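Local coordinates for DyP-type peroxidase (Pleurotus ostreatus PC15, PDB 6FSK), which is a heme-dependent dye-decolorizing peroxidase, probably using hydrogen peroxide to oxidise dyes and manganese(II), at residues A[19-33]-A[163-176]. The protein carries 1 engineered substitution. Sequence-based numbering, arbitrary orientation.
Sequences RTETYFFFDVTNVDQ and HASISEVTHVRGDV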
loop_
_atom_site.group_PDB
_atom_site.type_symbol
_atom_site.label_atom_id
_atom_site.label_comp_id
_atom_site.label_asym_id
_atom_site.label_seq_id
_atom_site.Cartn_x
_atom_site.Cartn_y
_atom_site.Cartn_z
ATOM N N ARG A 19 -7.574 4.482 -14.488
ATOM C CA ARG A 19 -6.987 5.786 -14.556
ATOM C C ARG A 19 -7.495 6.685 -13.416
ATOM O O ARG A 19 -6.830 7.682 -13.051
ATOM C CB ARG A 19 -7.289 6.422 -15.929
ATOM C CG ARG A 19 -6.498 5.684 -17.026
ATOM C CD ARG A 19 -6.622 6.307 -18.416
ATOM N NE ARG A 19 -6.260 7.719 -18.536
ATOM C CZ ARG A 19 -7.073 8.764 -18.336
ATOM N NH1 ARG A 19 -8.355 8.645 -17.966
ATOM N NH2 ARG A 19 -6.582 9.986 -18.488
ATOM N N THR A 20 -8.705 6.349 -12.892
ATOM C CA THR A 20 -9.347 7.097 -11.808
ATOM C C THR A 20 -10.130 6.131 -10.942
ATOM O O THR A 20 -10.539 5.050 -11.385
ATOM C CB THR A 20 -10.182 8.271 -12.305
ATOM O OG1 THR A 20 -10.651 9.084 -11.231
ATOM C CG2 THR A 20 -11.359 7.791 -13.153
ATOM N N GLU A 21 -10.280 6.489 -9.698
ATOM C CA GLU A 21 -10.942 5.622 -8.716
ATOM C C GLU A 21 -11.586 6.457 -7.643
ATOM O O GLU A 21 -10.938 7.338 -7.087
ATOM C CB GLU A 21 -9.927 4.598 -8.125
ATOM C CG GLU A 21 -10.530 3.519 -7.264
ATOM C CD GLU A 21 -9.505 2.452 -6.900
ATOM O OE1 GLU A 21 -8.335 2.810 -6.796
ATOM O OE2 GLU A 21 -9.944 1.265 -6.686
ATOM N N THR A 22 -12.827 6.125 -7.273
ATOM C CA THR A 22 -13.483 6.721 -6.143
ATOM C C THR A 22 -13.734 5.707 -5.043
ATOM O O THR A 22 -14.283 4.629 -5.283
ATOM C CB THR A 22 -14.768 7.403 -6.567
ATOM O OG1 THR A 22 -14.425 8.495 -7.437
ATOM C CG2 THR A 22 -15.530 7.919 -5.379
ATOM N N TYR A 23 -13.376 6.109 -3.812
ATOM C CA TYR A 23 -13.636 5.355 -2.609
ATOM C C TYR A 23 -14.778 6.039 -1.843
ATOM O O TYR A 23 -14.610 7.202 -1.418
ATOM C CB TYR A 23 -12.427 5.159 -1.727
ATOM C CG TYR A 23 -11.318 4.342 -2.304
ATOM C CD1 TYR A 23 -10.356 4.910 -3.106
ATOM C CD2 TYR A 23 -11.232 2.957 -1.994
ATOM C CE1 TYR A 23 -9.305 4.156 -3.641
ATOM C CE2 TYR A 23 -10.231 2.178 -2.538
ATOM C CZ TYR A 23 -9.259 2.780 -3.346
ATOM O OH TYR A 23 -8.231 1.938 -3.847
ATOM N N PHE A 24 -15.911 5.348 -1.746
ATOM C CA PHE A 24 -17.104 5.853 -1.101
ATOM C C PHE A 24 -17.267 5.173 0.275
ATOM O O PHE A 24 -17.588 3.961 0.401
ATOM C CB PHE A 24 -18.314 5.603 -1.995
ATOM C CG PHE A 24 -19.631 6.042 -1.442
ATOM C CD1 PHE A 24 -19.985 7.394 -1.620
ATOM C CD2 PHE A 24 -20.478 5.170 -0.728
ATOM C CE1 PHE A 24 -21.234 7.847 -1.121
ATOM C CE2 PHE A 24 -21.735 5.636 -0.212
ATOM C CZ PHE A 24 -22.063 6.952 -0.418
ATOM N N PHE A 25 -17.028 5.938 1.341
ATOM C CA PHE A 25 -17.052 5.428 2.708
ATOM C C PHE A 25 -18.430 5.672 3.345
ATOM O O PHE A 25 -18.956 6.772 3.260
ATOM C CB PHE A 25 -15.969 6.079 3.559
ATOM C CG PHE A 25 -14.582 5.872 3.020
ATOM C CD1 PHE A 25 -13.924 4.711 3.328
ATOM C CD2 PHE A 25 -13.929 6.810 2.264
ATOM C CE1 PHE A 25 -12.607 4.482 2.863
ATOM C CE2 PHE A 25 -12.631 6.563 1.771
ATOM C CZ PHE A 25 -12.003 5.398 2.057
ATOM N N PHE A 26 -19.027 4.619 3.896
ATOM C CA PHE A 26 -20.413 4.681 4.322
ATOM C C PHE A 26 -20.611 4.109 5.689
ATOM O O PHE A 26 -19.783 3.318 6.263
ATOM C CB PHE A 26 -21.299 3.986 3.291
ATOM C CG PHE A 26 -21.099 2.484 3.225
ATOM C CD1 PHE A 26 -21.819 1.627 4.003
ATOM C CD2 PHE A 26 -20.242 1.941 2.308
ATOM C CE1 PHE A 26 -21.640 0.269 3.897
ATOM C CE2 PHE A 26 -20.039 0.608 2.202
ATOM C CZ PHE A 26 -20.740 -0.239 2.997
ATOM N N ASP A 27 -21.766 4.485 6.275
ATOM C CA ASP A 27 -22.332 3.860 7.468
ATOM C C ASP A 27 -23.659 3.217 7.040
ATOM O O ASP A 27 -24.313 3.645 6.097
ATOM C CB ASP A 27 -22.637 4.803 8.565
ATOM C CG ASP A 27 -21.460 5.369 9.200
ATOM O OD1 ASP A 27 -20.388 4.678 9.330
ATOM O OD2 ASP A 27 -21.554 6.586 9.613
ATOM N N VAL A 28 -23.933 2.061 7.660
ATOM C CA VAL A 28 -25.203 1.331 7.520
ATOM C C VAL A 28 -26.176 1.964 8.468
ATOM O O VAL A 28 -25.920 1.997 9.664
ATOM C CB VAL A 28 -25.038 -0.170 7.868
ATOM C CG1 VAL A 28 -26.415 -0.864 7.711
ATOM C CG2 VAL A 28 -24.061 -0.822 6.879
ATOM N N THR A 29 -27.311 2.449 7.936
ATOM C CA THR A 29 -28.339 3.090 8.770
ATOM C C THR A 29 -29.579 2.194 9.052
ATOM O O THR A 29 -30.267 2.429 10.051
ATOM C CB THR A 29 -28.781 4.456 8.196
ATOM O OG1 THR A 29 -29.239 4.297 6.871
ATOM C CG2 THR A 29 -27.613 5.449 8.169
ATOM N N ASN A 30 -29.861 1.212 8.187
ATOM C CA ASN A 30 -30.973 0.282 8.372
ATOM C C ASN A 30 -30.404 -1.090 7.910
ATOM O O ASN A 30 -30.214 -1.315 6.729
ATOM C CB ASN A 30 -32.090 0.796 7.508
ATOM C CG ASN A 30 -33.289 -0.098 7.508
ATOM O OD1 ASN A 30 -33.211 -1.347 7.750
ATOM N ND2 ASN A 30 -34.399 0.514 7.202
ATOM N N VAL A 31 -30.124 -1.921 8.879
ATOM C CA VAL A 31 -29.422 -3.199 8.665
ATOM C C VAL A 31 -30.267 -4.072 7.764
ATOM O O VAL A 31 -29.807 -4.668 6.801
ATOM C CB VAL A 31 -29.164 -3.893 9.962
ATOM C CG1 VAL A 31 -28.723 -5.375 9.774
ATOM C CG2 VAL A 31 -28.214 -3.090 10.860
ATOM N N ASP A 32 -31.556 -4.282 8.099
ATOM C CA ASP A 32 -32.251 -5.293 7.289
ATOM C C ASP A 32 -32.527 -4.762 5.886
ATOM O O ASP A 32 -32.562 -5.509 4.922
ATOM C CB ASP A 32 -33.543 -5.817 7.989
ATOM C CG ASP A 32 -33.276 -6.540 9.317
ATOM O OD1 ASP A 32 -32.288 -7.296 9.521
ATOM O OD2 ASP A 32 -34.134 -6.357 10.228
ATOM N N GLN A 33 -32.707 -3.449 5.696
ATOM C CA GLN A 33 -32.871 -2.937 4.389
ATOM C C GLN A 33 -31.531 -3.004 3.587
ATOM O O GLN A 33 -31.530 -3.220 2.398
ATOM C CB GLN A 33 -33.247 -1.502 4.475
ATOM C CG GLN A 33 -33.615 -0.941 3.128
ATOM C CD GLN A 33 -34.107 0.490 3.256
ATOM O OE1 GLN A 33 -33.781 1.199 4.247
ATOM N NE2 GLN A 33 -34.889 0.919 2.295
ATOM N N HIS A 163 -35.430 6.699 2.116
ATOM C CA HIS A 163 -35.372 5.254 2.248
ATOM C C HIS A 163 -33.948 4.745 2.116
ATOM O O HIS A 163 -33.747 3.591 1.819
ATOM C CB HIS A 163 -36.308 4.543 1.203
ATOM C CG HIS A 163 -35.977 4.745 -0.227
ATOM N ND1 HIS A 163 -36.521 5.768 -0.974
ATOM C CD2 HIS A 163 -35.157 4.090 -1.058
ATOM C CE1 HIS A 163 -36.050 5.725 -2.196
ATOM N NE2 HIS A 163 -35.177 4.740 -2.254
ATOM N N ALA A 164 -32.976 5.589 2.397
ATOM C CA ALA A 164 -31.585 5.109 2.311
ATOM C C ALA A 164 -31.349 3.994 3.302
ATOM O O ALA A 164 -31.728 4.104 4.461
ATOM C CB ALA A 164 -30.653 6.270 2.643
ATOM N N SER A 165 -30.471 3.057 2.906
ATOM C CA SER A 165 -29.977 2.136 3.905
ATOM C C SER A 165 -28.531 2.343 4.321
ATOM O O SER A 165 -28.058 1.704 5.233
ATOM C CB SER A 165 -30.120 0.693 3.409
ATOM O OG SER A 165 -29.388 0.505 2.239
ATOM N N ILE A 166 -27.861 3.262 3.626
ATOM C CA ILE A 166 -26.533 3.684 4.082
ATOM C C ILE A 166 -26.467 5.203 3.994
ATOM O O ILE A 166 -27.236 5.829 3.231
ATOM C CB ILE A 166 -25.422 3.074 3.200
ATOM C CG1 ILE A 166 -25.385 3.601 1.736
ATOM C CG2 ILE A 166 -25.462 1.531 3.246
ATOM C CD1 ILE A 166 -24.431 2.973 0.763
ATOM N N SER A 167 -25.426 5.760 4.608
ATOM C CA SER A 167 -25.150 7.171 4.411
ATOM C C SER A 167 -23.687 7.394 4.139
ATOM O O SER A 167 -22.851 6.596 4.609
ATOM C CB SER A 167 -25.583 7.793 5.687
ATOM O OG SER A 167 -24.762 8.731 6.241
ATOM N N GLU A 168 -23.407 8.409 3.345
ATOM C CA GLU A 168 -22.028 8.778 3.002
ATOM C C GLU A 168 -21.359 9.381 4.232
ATOM O O GLU A 168 -21.879 10.342 4.842
ATOM C CB GLU A 168 -21.984 9.762 1.826
ATOM C CG GLU A 168 -20.522 10.183 1.585
ATOM C CD GLU A 168 -20.352 11.129 0.359
ATOM O OE1 GLU A 168 -21.305 11.466 -0.383
ATOM O OE2 GLU A 168 -19.197 11.515 0.132
ATOM N N VAL A 169 -20.177 8.849 4.602
ATOM C CA VAL A 169 -19.293 9.468 5.569
ATOM C C VAL A 169 -18.463 10.517 4.801
ATOM O O VAL A 169 -18.327 11.667 5.234
ATOM C CB VAL A 169 -18.427 8.441 6.341
ATOM C CG1 VAL A 169 -17.423 9.206 7.204
ATOM C CG2 VAL A 169 -19.352 7.548 7.206
ATOM N N THR A 170 -17.800 10.057 3.754
ATOM C CA THR A 170 -17.044 10.880 2.873
ATOM C C THR A 170 -16.672 10.090 1.657
ATOM O O THR A 170 -16.991 8.831 1.548
ATOM C CB THR A 170 -15.756 11.486 3.507
ATOM O OG1 THR A 170 -15.280 12.542 2.648
ATOM C CG2 THR A 170 -14.684 10.379 3.662
ATOM N N HIS A 171 -16.082 10.738 0.655
ATOM C CA HIS A 171 -15.534 9.970 -0.482
ATOM C C HIS A 171 -14.206 10.629 -0.860
ATOM O O HIS A 171 -14.000 11.836 -0.621
ATOM C CB HIS A 171 -16.479 9.820 -1.702
ATOM C CG HIS A 171 -16.755 11.078 -2.456
ATOM N ND1 HIS A 171 -17.789 11.938 -2.146
ATOM C CD2 HIS A 171 -16.193 11.560 -3.569
ATOM C CE1 HIS A 171 -17.795 12.930 -3.018
ATOM N NE2 HIS A 171 -16.892 12.682 -3.929
ATOM N N VAL A 172 -13.299 9.841 -1.401
ATOM C CA VAL A 172 -12.048 10.330 -1.939
ATOM C C VAL A 172 -11.835 9.862 -3.374
ATOM O O VAL A 172 -12.341 8.805 -3.764
ATOM C CB VAL A 172 -10.853 9.936 -1.048
ATOM C CG1 VAL A 172 -10.961 10.433 0.366
ATOM C CG2 VAL A 172 -10.651 8.448 -1.058
ATOM N N ARG A 173 -11.124 10.646 -4.161
ATOM C CA ARG A 173 -10.872 10.299 -5.540
ATOM C C ARG A 173 -9.377 10.240 -5.802
ATOM O O ARG A 173 -8.638 11.152 -5.407
ATOM C CB ARG A 173 -11.530 11.252 -6.510
ATOM C CG ARG A 173 -11.570 10.727 -7.956
ATOM C CD ARG A 173 -12.165 11.800 -8.870
ATOM N NE ARG A 173 -11.183 12.825 -9.127
ATOM C CZ ARG A 173 -11.422 14.043 -9.614
ATOM N NH1 ARG A 173 -12.675 14.429 -9.997
ATOM N NH2 ARG A 173 -10.424 14.831 -9.861
ATOM N N GLY A 174 -8.964 9.258 -6.541
ATOM C CA GLY A 174 -7.597 9.140 -7.042
ATOM C C GLY A 174 -7.612 9.322 -8.569
ATOM O O GLY A 174 -8.589 8.963 -9.286
ATOM N N ASP A 175 -6.501 9.812 -9.080
ATOM C CA ASP A 175 -6.279 10.009 -10.472
ATOM C C ASP A 175 -4.824 9.765 -10.797
ATOM O O ASP A 175 -3.942 10.316 -10.101
ATOM C CB ASP A 175 -6.582 11.455 -10.806
ATOM C CG ASP A 175 -8.050 11.781 -10.590
ATOM O OD1 ASP A 175 -8.865 11.378 -11.500
ATOM O OD2 ASP A 175 -8.374 12.433 -9.580
ATOM N N VAL A 176 -4.562 8.953 -11.802
ATOM C CA VAL A 176 -3.165 8.772 -12.195
ATOM C C VAL A 176 -2.593 10.112 -12.688
ATOM O O VAL A 176 -3.326 11.042 -13.087
ATOM C CB VAL A 176 -3.001 7.631 -13.232
ATOM C CG1 VAL A 176 -3.516 6.294 -12.650
ATOM C CG2 VAL A 176 -3.586 8.021 -14.562
HETATM O O HOH W 1 -7.775 10.684 -13.899
HETATM O O HOH W 2 -34.558 3.212 5.323
#
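The Phe-25 ring carries Val-172 CG2 and Thr-170 O at its edge, near the ring plane, while Phe-24 is met at its edge by Ile-166 CD1, 3.9 Å from CE2. Strands 20-28 and 166-175 pair antiparallel at the margin of the sheet in the ferredoxin-like half of the DyP fold, 166-175 being one of the two outermost strands of the chain's sheet. From Tyr-23 to Phe-25 the aromatics alternate between the two faces. Phe-24 swings its CG opposite the backbone N (chi1 178°), which carries CE1 to within 3.6 Å of Glu-168 CB; the ring and the carboxylate planes stand 51° apart. This face, shared with Thr-22, is covered by helix 144-156. Tyr-23 and Phe-25 take the other face, meeting Phe-137 and Phe-242 respectively, and Val-172 CG2 wedges between them, 3.8 Å from Tyr-23 CB. A classic beta bulge sets Val-169 and Thr-170 both against Phe-25: Phe-25 N donates to Thr-170 O, whereas Phe-25 O accepts from Val-169 N at 2.8 Å. The extra residue shifts the register by one and brings Val-169 CG2 up to the Asp-27 carboxylate. On the outer strand, His-171 ND1 donates to Glu-168 OE2 in the imidazole plane, 2.7 Å away. Beyond strand 20-28, Asn-30 N-caps the following helix, its OD1 accepting from Gln-33 N. At the other end Thr-20 OG1 lies 2.9 Å from Asp-175 OD1 and about as near Gly-174 O, its one proton having two acceptors within reach; OD1 accepts from His-143. Asp-175 OD2 receives Arg-173 side-on, NE at 2.9 Å on its syn lone pair and NH2 from above the carboxylate plane.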